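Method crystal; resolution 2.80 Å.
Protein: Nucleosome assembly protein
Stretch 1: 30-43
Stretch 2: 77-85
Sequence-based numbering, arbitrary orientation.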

# COMPACT_ATOMS: atom_id res chain seq x y z
N TYR A 30 -18.84 1.04 4.89
CA TYR A 30 -18.65 -0.38 4.68
C TYR A 30 -17.79 -1.05 5.74
O TYR A 30 -18.03 -2.21 6.08
CB TYR A 30 -18.08 -0.62 3.28
CG TYR A 30 -19.10 -0.36 2.19
CD1 TYR A 30 -19.90 -1.38 1.71
CD2 TYR A 30 -19.28 0.91 1.67
CE1 TYR A 30 -20.84 -1.15 0.73
CE2 TYR A 30 -20.22 1.15 0.69
CZ TYR A 30 -20.99 0.11 0.23
OH TYR A 30 -21.94 0.33 -0.75
N ASP A 31 -16.82 -0.33 6.29
CA ASP A 31 -16.07 -0.80 7.47
C ASP A 31 -17.02 -1.35 8.53
O ASP A 31 -16.76 -2.37 9.16
CB ASP A 31 -15.23 0.33 8.07
CG ASP A 31 -13.89 0.48 7.38
OD1 ASP A 31 -13.48 -0.46 6.67
OD2 ASP A 31 -13.25 1.53 7.55
N GLU A 32 -18.13 -0.64 8.71
CA GLU A 32 -19.18 -1.01 9.65
C GLU A 32 -20.01 -2.19 9.15
O GLU A 32 -20.51 -2.99 9.94
CB GLU A 32 -20.10 0.19 9.92
CG GLU A 32 -20.04 0.67 11.35
CD GLU A 32 -20.89 1.92 11.61
OE1 GLU A 32 -21.93 1.78 12.30
OE2 GLU A 32 -20.53 3.02 11.12
N LYS A 33 -20.16 -2.30 7.84
CA LYS A 33 -20.96 -3.39 7.32
C LYS A 33 -20.16 -4.68 7.43
O LYS A 33 -20.70 -5.75 7.67
CB LYS A 33 -21.40 -3.09 5.89
CG LYS A 33 -22.85 -2.63 5.84
CD LYS A 33 -23.30 -2.15 4.48
CE LYS A 33 -23.89 -0.75 4.57
NZ LYS A 33 -24.19 -0.20 3.21
N LYS A 34 -18.85 -4.55 7.30
CA LYS A 34 -17.95 -5.68 7.41
C LYS A 34 -17.91 -6.29 8.80
O LYS A 34 -17.77 -7.51 8.91
CB LYS A 34 -16.54 -5.26 7.00
CG LYS A 34 -16.35 -5.23 5.52
CD LYS A 34 -15.01 -4.70 5.16
CE LYS A 34 -14.98 -4.39 3.70
NZ LYS A 34 -13.70 -3.73 3.38
N LYS A 35 -18.01 -5.45 9.83
CA LYS A 35 -17.89 -5.92 11.22
C LYS A 35 -18.62 -7.25 11.46
O LYS A 35 -18.01 -8.18 11.97
CB LYS A 35 -18.37 -4.85 12.21
CG LYS A 35 -17.45 -3.67 12.32
CD LYS A 35 -17.99 -2.61 13.27
CE LYS A 35 -17.87 -3.02 14.72
NZ LYS A 35 -16.43 -3.03 15.10
N PRO A 36 -19.91 -7.35 11.08
CA PRO A 36 -20.59 -8.64 11.23
C PRO A 36 -19.92 -9.79 10.49
O PRO A 36 -19.81 -10.87 11.07
CB PRO A 36 -21.96 -8.37 10.62
CG PRO A 36 -22.17 -6.98 10.80
CD PRO A 36 -20.85 -6.32 10.63
N LEU A 37 -19.50 -9.57 9.24
CA LEU A 37 -18.85 -10.62 8.46
C LEU A 37 -17.59 -11.14 9.16
O LEU A 37 -17.38 -12.35 9.28
CB LEU A 37 -18.50 -10.09 7.07
CG LEU A 37 -19.74 -9.62 6.30
CD1 LEU A 37 -19.38 -8.94 5.01
CD2 LEU A 37 -20.64 -10.81 6.05
N PHE A 38 -16.75 -10.22 9.63
CA PHE A 38 -15.55 -10.60 10.34
C PHE A 38 -15.88 -11.40 11.58
O PHE A 38 -15.12 -12.28 11.98
CB PHE A 38 -14.74 -9.36 10.72
CG PHE A 38 -14.07 -8.71 9.55
CD1 PHE A 38 -13.59 -9.49 8.50
CD2 PHE A 38 -13.94 -7.33 9.48
CE1 PHE A 38 -12.98 -8.91 7.41
CE2 PHE A 38 -13.34 -6.74 8.40
CZ PHE A 38 -12.86 -7.53 7.35
N GLU A 39 -17.02 -11.14 12.20
CA GLU A 39 -17.33 -11.85 13.43
C GLU A 39 -17.91 -13.21 13.11
O GLU A 39 -17.68 -14.16 13.84
CB GLU A 39 -18.28 -11.05 14.30
CG GLU A 39 -17.63 -9.81 14.94
CD GLU A 39 -16.26 -10.08 15.58
OE1 GLU A 39 -16.17 -10.99 16.44
OE2 GLU A 39 -15.29 -9.36 15.24
N LYS A 40 -18.65 -13.31 12.02
CA LYS A 40 -19.23 -14.58 11.61
C LYS A 40 -18.12 -15.47 11.03
O LYS A 40 -18.24 -16.70 11.00
CB LYS A 40 -20.38 -14.35 10.61
CG LYS A 40 -21.07 -15.62 10.12
CD LYS A 40 -21.88 -16.31 11.21
CE LYS A 40 -22.46 -17.66 10.73
NZ LYS A 40 -23.43 -18.29 11.70
N ARG A 41 -17.03 -14.85 10.60
CA ARG A 41 -15.86 -15.58 10.14
C ARG A 41 -15.06 -16.17 11.31
O ARG A 41 -14.56 -17.29 11.23
CB ARG A 41 -14.98 -14.65 9.31
CG ARG A 41 -13.74 -15.29 8.74
CD ARG A 41 -12.96 -14.30 7.92
NE ARG A 41 -12.23 -13.36 8.75
CZ ARG A 41 -11.37 -12.49 8.26
NH1 ARG A 41 -11.17 -12.46 6.95
NH2 ARG A 41 -10.72 -11.65 9.06
N ASP A 42 -14.94 -15.40 12.39
CA ASP A 42 -14.30 -15.89 13.60
C ASP A 42 -14.98 -17.15 14.14
O ASP A 42 -14.35 -18.00 14.76
CB ASP A 42 -14.32 -14.82 14.71
CG ASP A 42 -13.12 -13.88 14.65
OD1 ASP A 42 -12.11 -14.20 13.97
OD2 ASP A 42 -13.18 -12.82 15.33
N GLU A 43 -16.28 -17.25 13.92
CA GLU A 43 -17.03 -18.40 14.40
C GLU A 43 -16.65 -19.63 13.60
O GLU A 43 -16.64 -20.74 14.12
CB GLU A 43 -18.53 -18.14 14.31
CG GLU A 43 -19.04 -17.12 15.29
CD GLU A 43 -20.52 -16.80 15.10
OE1 GLU A 43 -21.27 -17.65 14.56
OE2 GLU A 43 -20.93 -15.69 15.50
N VAL A 77 -7.25 -19.24 19.64
CA VAL A 77 -8.64 -19.43 19.27
C VAL A 77 -9.14 -18.21 18.49
O VAL A 77 -10.12 -18.31 17.75
CB VAL A 77 -9.56 -19.67 20.52
CG1 VAL A 77 -9.13 -20.86 21.32
CG2 VAL A 77 -9.60 -18.46 21.41
N LYS A 78 -8.47 -17.06 18.64
CA LYS A 78 -8.99 -15.80 18.09
C LYS A 78 -7.91 -14.76 17.82
O LYS A 78 -7.08 -14.46 18.69
CB LYS A 78 -10.02 -15.20 19.05
CG LYS A 78 -11.08 -14.34 18.39
CD LYS A 78 -12.42 -14.54 19.08
CE LYS A 78 -13.43 -13.54 18.61
NZ LYS A 78 -12.81 -12.22 18.60
N LEU A 79 -7.96 -14.19 16.62
CA LEU A 79 -7.04 -13.13 16.23
C LEU A 79 -7.87 -12.00 15.68
O LEU A 79 -8.73 -12.23 14.83
CB LEU A 79 -6.04 -13.63 15.19
CG LEU A 79 -4.73 -12.90 14.88
CD1 LEU A 79 -3.89 -13.83 14.02
CD2 LEU A 79 -4.97 -11.59 14.16
N ASP A 80 -7.65 -10.77 16.14
CA ASP A 80 -8.45 -9.68 15.60
C ASP A 80 -7.69 -8.43 15.32
O ASP A 80 -6.89 -7.96 16.12
CB ASP A 80 -9.62 -9.35 16.50
CG ASP A 80 -10.75 -10.34 16.32
OD1 ASP A 80 -10.62 -11.45 16.88
OD2 ASP A 80 -11.72 -10.05 15.57
N LEU A 81 -7.96 -7.89 14.14
CA LEU A 81 -7.43 -6.62 13.74
C LEU A 81 -8.52 -5.61 14.00
O LEU A 81 -9.66 -5.81 13.59
CB LEU A 81 -7.03 -6.65 12.27
CG LEU A 81 -6.43 -5.39 11.70
CD1 LEU A 81 -5.17 -5.06 12.45
CD2 LEU A 81 -6.13 -5.65 10.27
N LYS A 82 -8.18 -4.58 14.77
CA LYS A 82 -8.95 -3.34 14.82
C LYS A 82 -8.15 -2.32 14.03
O LYS A 82 -7.16 -1.75 14.50
CB LYS A 82 -9.22 -2.85 16.25
CG LYS A 82 -10.18 -3.72 17.03
CD LYS A 82 -11.61 -3.73 16.47
CE LYS A 82 -12.42 -4.95 16.97
NZ LYS A 82 -13.69 -5.22 16.18
N ASP A 83 -8.59 -2.14 12.80
CA ASP A 83 -7.88 -1.32 11.85
C ASP A 83 -8.47 0.06 11.77
O ASP A 83 -9.58 0.31 12.27
CB ASP A 83 -7.90 -1.98 10.47
CG ASP A 83 -6.75 -1.54 9.62
OD1 ASP A 83 -6.16 -0.49 9.98
OD2 ASP A 83 -6.44 -2.22 8.61
N ASN A 84 -7.71 0.96 11.15
CA ASN A 84 -8.17 2.31 10.85
C ASN A 84 -8.86 3.03 12.02
O ASN A 84 -10.05 3.36 11.95
CB ASN A 84 -9.13 2.27 9.65
CG ASN A 84 -8.64 1.38 8.51
OD1 ASN A 84 -7.51 1.54 8.00
ND2 ASN A 84 -9.49 0.44 8.10
N MET A 85 -8.12 3.26 13.10
CA MET A 85 -8.68 3.94 14.26
C MET A 85 -8.33 5.42 14.17
O MET A 85 -9.17 6.31 14.37
CB MET A 85 -8.13 3.33 15.55
CG MET A 85 -8.02 1.80 15.52
SD MET A 85 -7.01 1.22 16.90
CE MET A 85 -5.53 2.21 16.64

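How do the two backbones lie against each other? Residues 30-43 lie within a helix and the second stretch begins within a strand, and the two run nearly antiparallel, with 158° between their directions and 9.7 Å between their axes at closest approach. The helix is kinked at P36, whose ring nitrogen carries no hydrogen to bond the preceding turn. The backbones come closest at D42 and K78, whose CA atoms are 7.0 Å apart, whereas those of K35 and K82 are 10.0 Å apart and those of D31 and N84 9.1 Å.

What holds the near region together? The CA-to-CB bond of D42 points toward the strand, and its carboxylate forms a salt bridge with K78, OD2 of D42 lying 3.3 Å from NZ of K78; the hydrogen bond within it is weak. The same NZ of K78 also bonds OD1 of D80 at 2.9 Å, so one ammonium group serves an acid from each stretch.

Why can so many acids gather here? OD2 of D42 sits only 3.1 Å from OD2 of D80, with no hydrogen bond between them, and OE2 of E39 is 3.7 Å from that same OD2 of D80. Such crowding would be repulsive between charged carboxylates, and the shared lysine offsets part of it. E39 is itself beyond salt-bridge range of K78, its OE1 lying 4.2 Å from NZ of K78, but the opposite charges still attract.

What happens farther from D42? Long side chains span the gap, bringing NZ of K35 within 3.7 Å of NZ of K82, a pairing of like charges. OE2 of E39, 4.5 Å from NZ of K82, adds an opposite charge nearby, too far for a salt bridge. Further along, OD2 of D31 merely approaches ND2 of N84, at 4.0 Å. The contact is thus small, burying 277 Å² in total, and predominantly polar.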